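PDB 3DJE: fructosyl amine: oxygen oxidoreductase from Aspergillus fumigatus, which oxidatively deglycates fructosyl amino acids (Amadori products) with a bound FAD cofactor, as an amadoriase of the MSOX/MTOX family. Local coordinates for residues L86-Y90 against N162-A167; E128-K132 against F143-G148; L190-N194 against K206-A210; L225-Q230 against K394-A400. All blocks are in the same frame, centred on the assembly; numbering follows the deposited sequence.

How the interactions relate
The four contacts are spread around one flavoenzyme chain and none touches another. Interaction 1 lies nearest the middle of the chain, its centre 16 Å from the chain centre, with the A163 side chain about 11 Å from FAD and about 4 Å from that of the FAD-binding residue F367. Interaction 2 is nested in the sequence loop that interaction 1 closes, yet sits 33 Å from it (centre to centre), with the side chain of W146 about 12 Å from the bound FSA. Interactions 3 and 4 follow later in the chain and approach to about 5 Å between nearest atoms; the side chains of W208 and F227 each lie about 10 Å from FAD. Interactions 2 and 3 are 56 Å apart between centres.

Interaction 1: residues L86-Y90 against N162-A167; sequences LFKPY and NALVAA
Residues 86-90 form a loop that tightens into a 3-10 turn at 88-90, closed by Y90 N to F87 O at 3.1 Å, and they lie against the regular alpha-helix 162-167, part of helix 160-173. The helix repeats A166 N to N162 O and A167 N to A163 O, both 2.9 Å. In this loop-on-helix packing of the FAD-dependent oxidoreductase fold the nearest CA pairs are Y90 CA to A163 CA, 6.0 Å, and L86 CA to A166 CA, 7.2 Å; 320 Å² is buried. The small residues A163, A166 and A167 let the bulky side chains of segment 86-90 settle close to the helix backbone. Y90, chi1 m, lays one ring face over A163, whose CA is 4.1 Å from the ring centroid and 24° off its normal, a CH-pi contact; Y90 CE1 also meets N162 CB at 3.8 Å. F87, chi1 m, extends to A167, with CZ to CB at 3.9 Å, and is backed by L23 of helix 16-27 and by L370 and P371. L86 (chi1 t, chi2 p) brings CD2 to 4.2 Å from A167 CA and reaches L23 and R27 as well, so segment 86-90 packs on two helices. A163 faces L370, close to the FAD-binding F367. A166 CB sits 3.6 Å from Y90 CE2 and 3.4 Å from Y90 OH.

Interaction 2: residues E128-K132 against F143-G148; sequences EQFRK and FPGWKG
An aromatic cluster of F130, F143 and W146 joins the end of helix 127-131 to the turn leading into strand 147-151, which pairs antiparallel with strands 96-100 and 122-124 in the large mixed sheet; 265 Å² is buried. In the partner segment, F143 to W146 is a type II beta turn, W146 N to F143 O 3.1 Å, with G145 at its third position (phi/psi 73/2). Along the helix, E128 O accepts from K132 N at 3.2 Å. F130 (chi1 m, chi2 -89°) points into the turn, its CA 7.2 Å from F143 CA. Its CB stands 3.4 Å above the F143 ring centroid, only 7° off the normal, a CH-pi contact over the ring face, while the two rings, at 17° but slid apart with centroids 5.1 Å apart, barely overlap. W146 (chi1 m, chi2 43°) turns an edge to the F130 face, planes at 81°, and its NE1 is hydrogen-bonded to E319 OE1 of helix 307-320. R131 follows, with CG 4.2 Å from F143 CE2, NE on G141 O and NH2 in a salt bridge to D142. W146 CB lies over the F130 face, a CH-pi contact (4.1 Å to the centroid, 28° off the normal), with F130 CZ 3.7 Å from W146 CB and F130 CE2 3.4 Å from W146 O.

Interaction 3: residues L190-N194 against K206-A210; sequences LIFEN and KIWRA
Strands 190-193 and 206-209 are the outer strands of a three-stranded antiparallel sheet, with 196-202 between them. Their local axes pass 8.3 Å apart at 65°, so the sheet is strongly twisted, and the nearest CA pair is I191 CA to R209 CA, 7.9 Å. Backbone bonds to the central strand join I191 with K198 and G199, W208 with A200 and A210 with K198; R209 O is bonded to S8 OG. Between the outer strands mainly side chains meet. I191 (chi1 m, chi2 t) places CD1 3.7 Å from I207 CG2, 4.2 Å from R209 CG and 3.9 Å from W208 O. E193 (chi1 t) accepts at OE2 from R209 NH1, 3.1 Å with an N-H...O angle of 153°, a salt bridge. Water 1 closes a second path, donating to E193 OE2 at 2.5 Å and accepting from R209 NH2 at 2.7 Å. W208 leads away, its NE1 satisfied by T202 OG1. With 168 Å² buried, E193 and R209 meet each other's charge and share a water at the surface, so side-chain chemistry ties the outer strands beside a small I191-I207 apolar contact.

Interaction 4: residues L225-Q230 against K394-A400; sequences LDFKNQ and KWNPDIA
This is a contact of a beta turn with a loop and the short, weakly bonded helix that follows it, burying 398 Å², both sides summed, between the connection preceding strand 232-242 and the segment after helix 387-393. Residues F227 to Q230 make a type I' beta turn (K228 53/45, N229 67/14) closed by Q230 N to F227 O, 3.0 Å. Before it, D226 OD1 accepts from K228 N at 2.9 Å, an Asx turn, and D226 OD2 forms a salt bridge with K228 NZ, 2.8 Å. The facing helix spans about 397-400; nearest CA pairs are Q230 CA to A400 CA, 5.2 Å, and K228 CA to P397 CA, 5.7 Å. Within the FAD-dependent oxidoreductase fold, the pair lies against strands 346-347 and 356-360: L225 on L356 and L358, F227 on C360 and L346, W395 on L358. Q230 (chi1 m, chi2 t) accepts at OE1 from N396 N, 2.8 Å, while NE2 donates to F227 O, 2.9 Å, and rests over a W395 ring face, 3.4 Å from W395 CE2. The W395 indole (chi1 t) also meets F227, CZ3 to CD2 3.8 Å, at an oblique 33°. A400 CB packs 3.4 Å from N229 O. Water 2 donates to K228 O at 2.8 Å and to P397 O at 2.7 Å.

Interaction 1: residues L86-Y90 against N162-A167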
loop_
_atom_site.group_PDB
_atom_site.type_symbol
_atom_site.label_atom_id
_atom_site.label_comp_id
_atom_site.label_asym_id
_atom_site.label_seq_id
_atom_site.Cartn_x
_atom_site.Cartn_y
_atom_site.Cartn_z
ATOM N N LEU A 86 3.592 -15.878 12.495
ATOM C CA LEU A 86 4.258 -15.606 11.234
ATOM C C LEU A 86 4.483 -14.109 11.032
ATOM O O LEU A 86 5.463 -13.710 10.394
ATOM C CB LEU A 86 3.446 -16.155 10.057
ATOM C CG LEU A 86 4.117 -16.099 8.684
ATOM C CD1 LEU A 86 5.288 -17.058 8.619
ATOM C CD2 LEU A 86 3.064 -16.449 7.648
ATOM N N PHE A 87 3.579 -13.281 11.574
ATOM C CA PHE A 87 3.632 -11.829 11.315
ATOM C C PHE A 87 4.125 -11.008 12.495
ATOM O O PHE A 87 4.664 -9.920 12.306
ATOM C CB PHE A 87 2.264 -11.315 10.843
ATOM C CG PHE A 87 1.883 -11.851 9.501
ATOM C CD1 PHE A 87 2.523 -11.381 8.353
ATOM C CD2 PHE A 87 0.929 -12.858 9.372
ATOM C CE1 PHE A 87 2.207 -11.894 7.087
ATOM C CE2 PHE A 87 0.616 -13.377 8.115
ATOM C CZ PHE A 87 1.255 -12.890 6.967
ATOM N N LYS A 88 3.945 -11.533 13.704
ATOM C CA LYS A 88 4.419 -10.833 14.910
ATOM C C LYS A 88 5.869 -10.308 14.829
ATOM O O LYS A 88 6.153 -9.200 15.304
ATOM C CB LYS A 88 4.276 -11.730 16.140
ATOM C CG LYS A 88 2.855 -11.930 16.568
ATOM C CD LYS A 88 2.764 -12.926 17.729
ATOM C CE LYS A 88 3.668 -12.517 18.889
ATOM N NZ LYS A 88 3.328 -11.178 19.464
ATOM N N PRO A 89 6.802 -11.087 14.242
ATOM C CA PRO A 89 8.201 -10.627 14.251
ATOM C C PRO A 89 8.444 -9.280 13.568
ATOM O O PRO A 89 9.495 -8.668 13.799
ATOM C CB PRO A 89 8.932 -11.714 13.451
ATOM C CG PRO A 89 8.093 -12.964 13.645
ATOM C CD PRO A 89 6.670 -12.430 13.636
ATOM N N TYR A 90 7.500 -8.861 12.723
ATOM C CA TYR A 90 7.719 -7.725 11.805
ATOM C C TYR A 90 7.030 -6.464 12.257
ATOM O O TYR A 90 7.266 -5.409 11.670
ATOM C CB TYR A 90 7.306 -8.092 10.369
ATOM C CG TYR A 90 7.952 -9.387 9.987
ATOM C CD1 TYR A 90 9.329 -9.490 9.920
ATOM C CD2 TYR A 90 7.190 -10.552 9.814
ATOM C CE1 TYR A 90 9.956 -10.710 9.650
ATOM C CE2 TYR A 90 7.806 -11.776 9.532
ATOM C CZ TYR A 90 9.191 -11.856 9.466
ATOM O OH TYR A 90 9.797 -13.073 9.193
ATOM N N ASN A 162 10.181 -7.729 4.682
ATOM C CA ASN A 162 10.424 -8.980 5.401
ATOM C C ASN A 162 9.134 -9.768 5.691
ATOM O O ASN A 162 9.136 -11.008 5.642
ATOM C CB ASN A 162 11.233 -8.719 6.676
ATOM C CG ASN A 162 12.679 -8.329 6.377
ATOM O OD1 ASN A 162 13.176 -8.500 5.256
ATOM N ND2 ASN A 162 13.365 -7.806 7.390
ATOM N N ALA A 163 8.035 -9.055 5.964
ATOM C CA ALA A 163 6.738 -9.720 6.201
ATOM C C ALA A 163 6.202 -10.366 4.911
ATOM O O ALA A 163 5.674 -11.501 4.918
ATOM C CB ALA A 163 5.716 -8.719 6.747
ATOM N N LEU A 164 6.334 -9.635 3.808
ATOM C CA LEU A 164 5.907 -10.130 2.485
ATOM C C LEU A 164 6.665 -11.410 2.116
ATOM O O LEU A 164 6.065 -12.409 1.706
ATOM C CB LEU A 164 6.125 -9.032 1.431
ATOM C CG LEU A 164 5.763 -9.352 -0.021
ATOM C CD1 LEU A 164 4.280 -9.654 -0.154
ATOM C CD2 LEU A 164 6.153 -8.133 -0.882
ATOM N N VAL A 165 7.986 -11.373 2.280
ATOM C CA VAL A 165 8.848 -12.529 2.011
ATOM C C VAL A 165 8.478 -13.694 2.943
ATOM O O VAL A 165 8.319 -14.815 2.482
ATOM C CB VAL A 165 10.344 -12.150 2.122
ATOM C CG1 VAL A 165 11.233 -13.381 2.067
ATOM C CG2 VAL A 165 10.734 -11.195 0.980
ATOM N N ALA A 166 8.283 -13.417 4.231
ATOM C CA ALA A 166 7.925 -14.482 5.179
ATOM C C ALA A 166 6.618 -15.158 4.756
ATOM O O ALA A 166 6.496 -16.384 4.809
ATOM C CB ALA A 166 7.820 -13.932 6.608
ATOM N N ALA A 167 5.625 -14.352 4.383
ATOM C CA ALA A 167 4.328 -14.905 3.982
ATOM C C ALA A 167 4.450 -15.736 2.696
ATOM O O ALA A 167 3.850 -16.815 2.600
ATOM C CB ALA A 167 3.307 -13.795 3.799
#

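Interaction 2: residues E128-K132 against F143-G148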
loop_
_atom_site.group_PDB
_atom_site.type_symbol
_atom_site.label_atom_id
_atom_site.label_comp_id
_atom_site.label_asym_id
_atom_site.label_seq_id
_atom_site.Cartn_x
_atom_site.Cartn_y
_atom_site.Cartn_z
ATOM N N GLU A 128 7.682 22.424 21.222
ATOM C CA GLU A 128 8.413 21.657 22.248
ATOM C C GLU A 128 7.814 20.266 22.505
ATOM O O GLU A 128 8.534 19.326 22.847
ATOM C CB GLU A 128 8.515 22.444 23.563
ATOM C CG GLU A 128 7.168 22.680 24.248
ATOM C CD GLU A 128 7.279 23.426 25.570
ATOM O OE1 GLU A 128 8.392 23.484 26.146
ATOM O OE2 GLU A 128 6.236 23.955 26.034
ATOM N N GLN A 129 6.500 20.136 22.333
ATOM C CA GLN A 129 5.838 18.856 22.563
ATOM C C GLN A 129 6.244 17.848 21.491
ATOM O O GLN A 129 6.401 16.657 21.772
ATOM C CB GLN A 129 4.325 19.011 22.559
ATOM C CG GLN A 129 3.745 19.729 23.764
ATOM C CD GLN A 129 2.245 19.859 23.619
ATOM O OE1 GLN A 129 1.762 20.576 22.753
ATOM N NE2 GLN A 129 1.499 19.140 24.448
ATOM N N PHE A 130 6.399 18.337 20.268
ATOM C CA PHE A 130 6.808 17.490 19.149
ATOM C C PHE A 130 8.253 17.059 19.324
ATOM O O PHE A 130 8.591 15.899 19.098
ATOM C CB PHE A 130 6.617 18.221 17.819
ATOM C CG PHE A 130 5.172 18.424 17.449
ATOM C CD1 PHE A 130 4.482 17.451 16.718
ATOM C CD2 PHE A 130 4.490 19.568 17.844
ATOM C CE1 PHE A 130 3.136 17.619 16.380
ATOM C CE2 PHE A 130 3.144 19.753 17.505
ATOM C CZ PHE A 130 2.456 18.765 16.774
ATOM N N ARG A 131 9.103 17.993 19.752
ATOM C CA ARG A 131 10.528 17.684 19.925
ATOM C C ARG A 131 10.742 16.608 20.975
ATOM O O ARG A 131 11.672 15.808 20.860
ATOM C CB ARG A 131 11.334 18.930 20.306
ATOM C CG ARG A 131 11.379 19.962 19.224
ATOM C CD ARG A 131 12.477 20.972 19.488
ATOM N NE ARG A 131 12.169 22.192 18.763
ATOM C CZ ARG A 131 11.593 23.265 19.295
ATOM N NH1 ARG A 131 11.302 23.314 20.594
ATOM N NH2 ARG A 131 11.333 24.308 18.520
ATOM N N LYS A 132 9.876 16.588 21.988
ATOM C CA LYS A 132 10.003 15.652 23.103
ATOM C C LYS A 132 9.562 14.233 22.747
ATOM O O LYS A 132 9.630 13.326 23.590
ATOM C CB LYS A 132 9.213 16.163 24.317
ATOM C CG LYS A 132 9.918 17.276 25.103
ATOM C CD LYS A 132 8.937 18.084 25.952
ATOM C CE LYS A 132 9.609 19.282 26.655
ATOM N NZ LYS A 132 10.094 18.956 28.032
ATOM N N PHE A 143 8.547 22.557 13.775
ATOM C CA PHE A 143 7.189 22.041 13.565
ATOM C C PHE A 143 6.150 23.168 13.380
ATOM O O PHE A 143 5.155 23.224 14.101
ATOM C CB PHE A 143 6.804 21.133 14.740
ATOM C CG PHE A 143 7.655 19.890 14.849
ATOM C CD1 PHE A 143 7.231 18.691 14.268
ATOM C CD2 PHE A 143 8.872 19.908 15.530
ATOM C CE1 PHE A 143 8.010 17.524 14.363
ATOM C CE2 PHE A 143 9.654 18.743 15.634
ATOM C CZ PHE A 143 9.219 17.551 15.045
ATOM N N PRO A 144 6.391 24.072 12.411
ATOM C CA PRO A 144 5.585 25.296 12.340
ATOM C C PRO A 144 4.120 25.028 12.010
ATOM O O PRO A 144 3.800 24.464 10.960
ATOM C CB PRO A 144 6.257 26.109 11.227
ATOM C CG PRO A 144 6.989 25.112 10.400
ATOM C CD PRO A 144 7.388 23.991 11.330
ATOM N N GLY A 145 3.243 25.418 12.927
ATOM C CA GLY A 145 1.811 25.225 12.766
ATOM C C GLY A 145 1.315 23.790 12.924
ATOM O O GLY A 145 0.125 23.539 12.756
ATOM N N TRP A 146 2.208 22.844 13.225
ATOM C CA TRP A 146 1.775 21.445 13.406
ATOM C C TRP A 146 0.886 21.318 14.635
ATOM O O TRP A 146 1.203 21.858 15.695
ATOM C CB TRP A 146 2.968 20.507 13.587
ATOM C CG TRP A 146 3.788 20.228 12.372
ATOM C CD1 TRP A 146 4.204 21.124 11.417
ATOM C CD2 TRP A 146 4.355 18.966 12.010
ATOM N NE1 TRP A 146 4.982 20.486 10.477
ATOM C CE2 TRP A 146 5.090 19.160 10.818
ATOM C CE3 TRP A 146 4.297 17.678 12.570
ATOM C CZ2 TRP A 146 5.768 18.111 10.174
ATOM C CZ3 TRP A 146 4.978 16.641 11.935
ATOM C CH2 TRP A 146 5.695 16.859 10.752
ATOM N N LYS A 147 -0.226 20.605 14.483
ATOM C CA LYS A 147 -1.091 20.256 15.585
ATOM C C LYS A 147 -1.489 18.814 15.369
ATOM O O LYS A 147 -1.804 18.419 14.243
ATOM C CB LYS A 147 -2.353 21.112 15.578
ATOM C CG LYS A 147 -3.217 20.911 16.807
ATOM C CD LYS A 147 -4.507 21.718 16.745
ATOM C CE LYS A 147 -5.428 21.347 17.903
ATOM N NZ LYS A 147 -6.076 20.025 17.710
ATOM N N GLY A 148 -1.509 18.023 16.426
ATOM C CA GLY A 148 -1.852 16.626 16.209
ATOM C C GLY A 148 -2.100 15.815 17.446
ATOM O O GLY A 148 -2.236 16.361 18.551
#

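Interaction 3: residues L190-N194 against K206-A210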
loop_
_atom_site.group_PDB
_atom_site.type_symbol
_atom_site.label_atom_id
_atom_site.label_comp_id
_atom_site.label_asym_id
_atom_site.label_seq_id
_atom_site.Cartn_x
_atom_site.Cartn_y
_atom_site.Cartn_z
ATOM N N LEU A 190 -5.338 -12.446 -19.809
ATOM C CA LEU A 190 -6.159 -13.523 -19.266
ATOM C C LEU A 190 -6.702 -14.338 -20.446
ATOM O O LEU A 190 -6.704 -13.865 -21.603
ATOM C CB LEU A 190 -7.312 -12.942 -18.422
ATOM C CG LEU A 190 -6.877 -12.066 -17.235
ATOM C CD1 LEU A 190 -8.102 -11.466 -16.536
ATOM C CD2 LEU A 190 -6.017 -12.861 -16.245
ATOM N N ILE A 191 -7.125 -15.561 -20.153
ATOM C CA ILE A 191 -7.749 -16.429 -21.153
ATOM C C ILE A 191 -9.250 -16.190 -21.150
ATOM O O ILE A 191 -9.917 -16.543 -20.194
ATOM C CB ILE A 191 -7.477 -17.926 -20.878
ATOM C CG1 ILE A 191 -5.970 -18.223 -20.919
ATOM C CG2 ILE A 191 -8.221 -18.819 -21.898
ATOM C CD1 ILE A 191 -5.623 -19.617 -20.367
ATOM N N PHE A 192 -9.776 -15.603 -22.230
ATOM C CA PHE A 192 -11.221 -15.321 -22.333
ATOM C C PHE A 192 -11.870 -16.339 -23.255
ATOM O O PHE A 192 -11.566 -16.394 -24.451
ATOM C CB PHE A 192 -11.477 -13.902 -22.844
ATOM C CG PHE A 192 -11.127 -12.820 -21.846
ATOM C CD1 PHE A 192 -12.073 -12.359 -20.937
ATOM C CD2 PHE A 192 -9.849 -12.254 -21.828
ATOM C CE1 PHE A 192 -11.753 -11.346 -20.018
ATOM C CE2 PHE A 192 -9.522 -11.242 -20.915
ATOM C CZ PHE A 192 -10.473 -10.793 -20.019
ATOM N N GLU A 193 -12.737 -17.161 -22.682
ATOM C CA GLU A 193 -13.343 -18.269 -23.426
ATOM C C GLU A 193 -14.780 -18.418 -22.979
ATOM O O GLU A 193 -15.049 -18.585 -21.774
ATOM C CB GLU A 193 -12.566 -19.556 -23.130
ATOM C CG GLU A 193 -13.074 -20.849 -23.765
ATOM C CD GLU A 193 -12.384 -22.067 -23.139
ATOM O OE1 GLU A 193 -13.064 -22.839 -22.426
ATOM O OE2 GLU A 193 -11.156 -22.225 -23.308
ATOM N N ASN A 194 -15.701 -18.329 -23.938
ATOM C CA ASN A 194 -17.131 -18.510 -23.646
ATOM C C ASN A 194 -17.636 -17.653 -22.467
ATOM O O ASN A 194 -18.303 -18.145 -21.544
ATOM C CB ASN A 194 -17.435 -20.000 -23.449
ATOM C CG ASN A 194 -17.242 -20.804 -24.726
ATOM O OD1 ASN A 194 -17.594 -20.345 -25.814
ATOM N ND2 ASN A 194 -16.672 -22.007 -24.601
ATOM N N LYS A 206 3.359 -19.542 -22.322
ATOM C CA LYS A 206 2.822 -20.679 -21.575
ATOM C C LYS A 206 1.382 -20.357 -21.197
ATOM O O LYS A 206 1.083 -19.249 -20.767
ATOM C CB LYS A 206 3.634 -20.975 -20.318
ATOM C CG LYS A 206 3.198 -22.260 -19.600
ATOM C CD LYS A 206 4.237 -22.773 -18.596
ATOM C CE LYS A 206 5.658 -22.782 -19.174
ATOM N NZ LYS A 206 6.646 -23.444 -18.263
ATOM N N ILE A 207 0.515 -21.351 -21.370
ATOM C CA ILE A 207 -0.910 -21.230 -21.090
ATOM C C ILE A 207 -1.167 -21.869 -19.733
ATOM O O ILE A 207 -0.847 -23.039 -19.538
ATOM C CB ILE A 207 -1.743 -21.970 -22.161
ATOM C CG1 ILE A 207 -1.524 -21.313 -23.533
ATOM C CG2 ILE A 207 -3.239 -21.999 -21.774
ATOM C CD1 ILE A 207 -2.018 -22.171 -24.705
ATOM N N TRP A 208 -1.733 -21.081 -18.817
ATOM C CA TRP A 208 -1.970 -21.491 -17.437
ATOM C C TRP A 208 -3.469 -21.560 -17.206
ATOM O O TRP A 208 -4.095 -20.553 -16.909
ATOM C CB TRP A 208 -1.354 -20.497 -16.449
ATOM C CG TRP A 208 0.132 -20.459 -16.483
ATOM C CD1 TRP A 208 0.913 -19.629 -17.246
ATOM C CD2 TRP A 208 1.026 -21.262 -15.718
ATOM N NE1 TRP A 208 2.241 -19.874 -16.996
ATOM C CE2 TRP A 208 2.343 -20.880 -16.076
ATOM C CE3 TRP A 208 0.846 -22.283 -14.769
ATOM C CZ2 TRP A 208 3.485 -21.474 -15.504
ATOM C CZ3 TRP A 208 1.980 -22.885 -14.204
ATOM C CH2 TRP A 208 3.283 -22.474 -14.581
ATOM N N ARG A 209 -4.041 -22.749 -17.367
ATOM C CA ARG A 209 -5.491 -22.902 -17.189
ATOM C C ARG A 209 -5.796 -23.158 -15.722
ATOM O O ARG A 209 -5.059 -23.878 -15.054
ATOM C CB ARG A 209 -6.027 -24.035 -18.077
ATOM C CG ARG A 209 -5.875 -23.726 -19.557
ATOM C CD ARG A 209 -6.614 -24.693 -20.463
ATOM N NE ARG A 209 -6.598 -24.220 -21.845
ATOM C CZ ARG A 209 -7.542 -23.460 -22.401
ATOM N NH1 ARG A 209 -8.615 -23.082 -21.711
ATOM N NH2 ARG A 209 -7.413 -23.086 -23.670
ATOM N N ALA A 210 -6.887 -22.569 -15.227
ATOM C CA ALA A 210 -7.259 -22.711 -13.832
ATOM C C ALA A 210 -8.758 -22.710 -13.658
ATOM O O ALA A 210 -9.470 -22.072 -14.420
ATOM C CB ALA A 210 -6.653 -21.591 -13.021
HETATM O O HOH W 1 -9.323 -21.508 -24.811
#

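Interaction 4: residues L225-Q230 against K394-A400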
loop_
_atom_site.group_PDB
_atom_site.type_symbol
_atom_site.label_atom_id
_atom_site.label_comp_id
_atom_site.label_asym_id
_atom_site.label_seq_id
_atom_site.Cartn_x
_atom_site.Cartn_y
_atom_site.Cartn_z
ATOM N N LEU A 225 -8.353 -6.378 -17.541
ATOM C CA LEU A 225 -9.796 -6.444 -17.426
ATOM C C LEU A 225 -10.357 -5.034 -17.551
ATOM O O LEU A 225 -9.709 -4.080 -17.131
ATOM C CB LEU A 225 -10.149 -6.995 -16.024
ATOM C CG LEU A 225 -11.589 -7.299 -15.630
ATOM C CD1 LEU A 225 -12.042 -8.590 -16.265
ATOM C CD2 LEU A 225 -11.715 -7.405 -14.120
ATOM N N ASP A 226 -11.576 -4.921 -18.075
ATOM C CA ASP A 226 -12.301 -3.654 -18.059
ATOM C C ASP A 226 -12.927 -3.409 -16.684
ATOM O O ASP A 226 -13.954 -4.009 -16.354
ATOM C CB ASP A 226 -13.390 -3.662 -19.140
ATOM C CG ASP A 226 -14.114 -2.319 -19.271
ATOM O OD1 ASP A 226 -13.806 -1.358 -18.532
ATOM O OD2 ASP A 226 -15.017 -2.231 -20.132
ATOM N N PHE A 227 -12.311 -2.531 -15.894
ATOM C CA PHE A 227 -12.839 -2.220 -14.574
ATOM C C PHE A 227 -13.947 -1.172 -14.562
ATOM O O PHE A 227 -14.377 -0.734 -13.488
ATOM C CB PHE A 227 -11.711 -1.818 -13.611
ATOM C CG PHE A 227 -10.958 -2.989 -13.054
ATOM C CD1 PHE A 227 -9.865 -3.521 -13.737
ATOM C CD2 PHE A 227 -11.352 -3.571 -11.854
ATOM C CE1 PHE A 227 -9.162 -4.614 -13.217
ATOM C CE2 PHE A 227 -10.650 -4.669 -11.318
ATOM C CZ PHE A 227 -9.568 -5.194 -12.009
ATOM N N LYS A 228 -14.399 -0.741 -15.741
ATOM C CA LYS A 228 -15.450 0.281 -15.798
ATOM C C LYS A 228 -15.101 1.535 -14.959
ATOM O O LYS A 228 -15.929 2.037 -14.192
ATOM C CB LYS A 228 -16.797 -0.314 -15.350
ATOM C CG LYS A 228 -17.170 -1.648 -16.004
ATOM C CD LYS A 228 -17.365 -1.501 -17.502
ATOM C CE LYS A 228 -17.800 -2.812 -18.131
ATOM N NZ LYS A 228 -17.745 -2.739 -19.615
ATOM N N ASN A 229 -13.860 1.999 -15.096
ATOM C CA ASN A 229 -13.346 3.194 -14.423
ATOM C C ASN A 229 -13.239 3.065 -12.907
ATOM O O ASN A 229 -13.040 4.059 -12.221
ATOM C CB ASN A 229 -14.132 4.462 -14.818
ATOM C CG ASN A 229 -14.088 4.726 -16.318
ATOM O OD1 ASN A 229 -13.035 4.594 -16.957
ATOM N ND2 ASN A 229 -15.234 5.075 -16.888
ATOM N N GLN A 230 -13.336 1.843 -12.387
ATOM C CA GLN A 230 -13.255 1.669 -10.923
ATOM C C GLN A 230 -11.862 1.884 -10.331
ATOM O O GLN A 230 -11.749 2.178 -9.137
ATOM C CB GLN A 230 -13.776 0.304 -10.492
ATOM C CG GLN A 230 -15.282 0.151 -10.553
ATOM C CD GLN A 230 -15.693 -1.266 -10.256
ATOM O OE1 GLN A 230 -15.939 -1.623 -9.103
ATOM N NE2 GLN A 230 -15.743 -2.098 -11.294
ATOM N N LYS A 394 -17.958 -4.711 -2.931
ATOM C CA LYS A 394 -18.400 -5.405 -4.148
ATOM C C LYS A 394 -18.025 -4.680 -5.442
ATOM O O LYS A 394 -17.710 -3.496 -5.423
ATOM C CB LYS A 394 -19.916 -5.623 -4.118
ATOM C CG LYS A 394 -20.720 -4.345 -4.120
ATOM C CD LYS A 394 -22.173 -4.685 -4.326
ATOM C CE LYS A 394 -23.062 -3.491 -4.142
ATOM N NZ LYS A 394 -24.478 -3.959 -4.220
ATOM N N TRP A 395 -18.055 -5.421 -6.553
ATOM C CA TRP A 395 -17.962 -4.835 -7.895
ATOM C C TRP A 395 -18.974 -3.699 -7.996
ATOM O O TRP A 395 -20.155 -3.896 -7.719
ATOM C CB TRP A 395 -18.256 -5.913 -8.942
ATOM C CG TRP A 395 -18.066 -5.481 -10.356
ATOM C CD1 TRP A 395 -19.040 -5.035 -11.217
ATOM C CD2 TRP A 395 -16.838 -5.474 -11.096
ATOM N NE1 TRP A 395 -18.485 -4.745 -12.450
ATOM C CE2 TRP A 395 -17.139 -5.005 -12.403
ATOM C CE3 TRP A 395 -15.510 -5.806 -10.783
ATOM C CZ2 TRP A 395 -16.158 -4.856 -13.391
ATOM C CZ3 TRP A 395 -14.532 -5.671 -11.779
ATOM C CH2 TRP A 395 -14.867 -5.198 -13.065
ATOM N N ASN A 396 -18.505 -2.508 -8.370
ATOM C CA ASN A 396 -19.307 -1.289 -8.219
ATOM C C ASN A 396 -19.076 -0.262 -9.333
ATOM O O ASN A 396 -18.519 0.803 -9.078
ATOM C CB ASN A 396 -18.998 -0.648 -6.853
ATOM C CG ASN A 396 -20.133 0.241 -6.320
ATOM O OD1 ASN A 396 -20.115 0.634 -5.154
ATOM N ND2 ASN A 396 -21.110 0.552 -7.161
ATOM N N PRO A 397 -19.504 -0.566 -10.571
ATOM C CA PRO A 397 -19.278 0.422 -11.633
ATOM C C PRO A 397 -20.035 1.741 -11.410
ATOM O O PRO A 397 -19.580 2.801 -11.849
ATOM C CB PRO A 397 -19.795 -0.286 -12.893
ATOM C CG PRO A 397 -20.716 -1.323 -12.402
ATOM C CD PRO A 397 -20.201 -1.765 -11.073
ATOM N N ASP A 398 -21.170 1.680 -10.718
ATOM C CA ASP A 398 -22.011 2.868 -10.529
ATOM C C ASP A 398 -21.350 3.984 -9.719
ATOM O O ASP A 398 -21.609 5.158 -9.966
ATOM C CB ASP A 398 -23.372 2.485 -9.933
ATOM C CG ASP A 398 -24.218 1.652 -10.893
ATOM O OD1 ASP A 398 -23.968 1.698 -12.116
ATOM O OD2 ASP A 398 -25.138 0.948 -10.425
ATOM N N ILE A 399 -20.490 3.617 -8.770
ATOM C CA ILE A 399 -19.735 4.596 -7.980
ATOM C C ILE A 399 -18.637 5.267 -8.811
ATOM O O ILE A 399 -18.181 6.369 -8.484
ATOM C CB ILE A 399 -19.136 3.960 -6.691
ATOM C CG1 ILE A 399 -18.892 5.032 -5.625
ATOM C CG2 ILE A 399 -17.847 3.170 -6.991
ATOM C CD1 ILE A 399 -19.201 4.573 -4.218
ATOM N N ALA A 400 -18.229 4.592 -9.883
ATOM C CA ALA A 400 -17.153 5.058 -10.746
ATOM C C ALA A 400 -17.655 5.749 -12.018
ATOM O O ALA A 400 -16.856 6.228 -12.823
ATOM C CB ALA A 400 -16.236 3.901 -11.093
HETATM O O HOH W 2 -18.507 3.078 -14.310
HETATM O O HOH W 3 -16.577 7.138 -15.382
#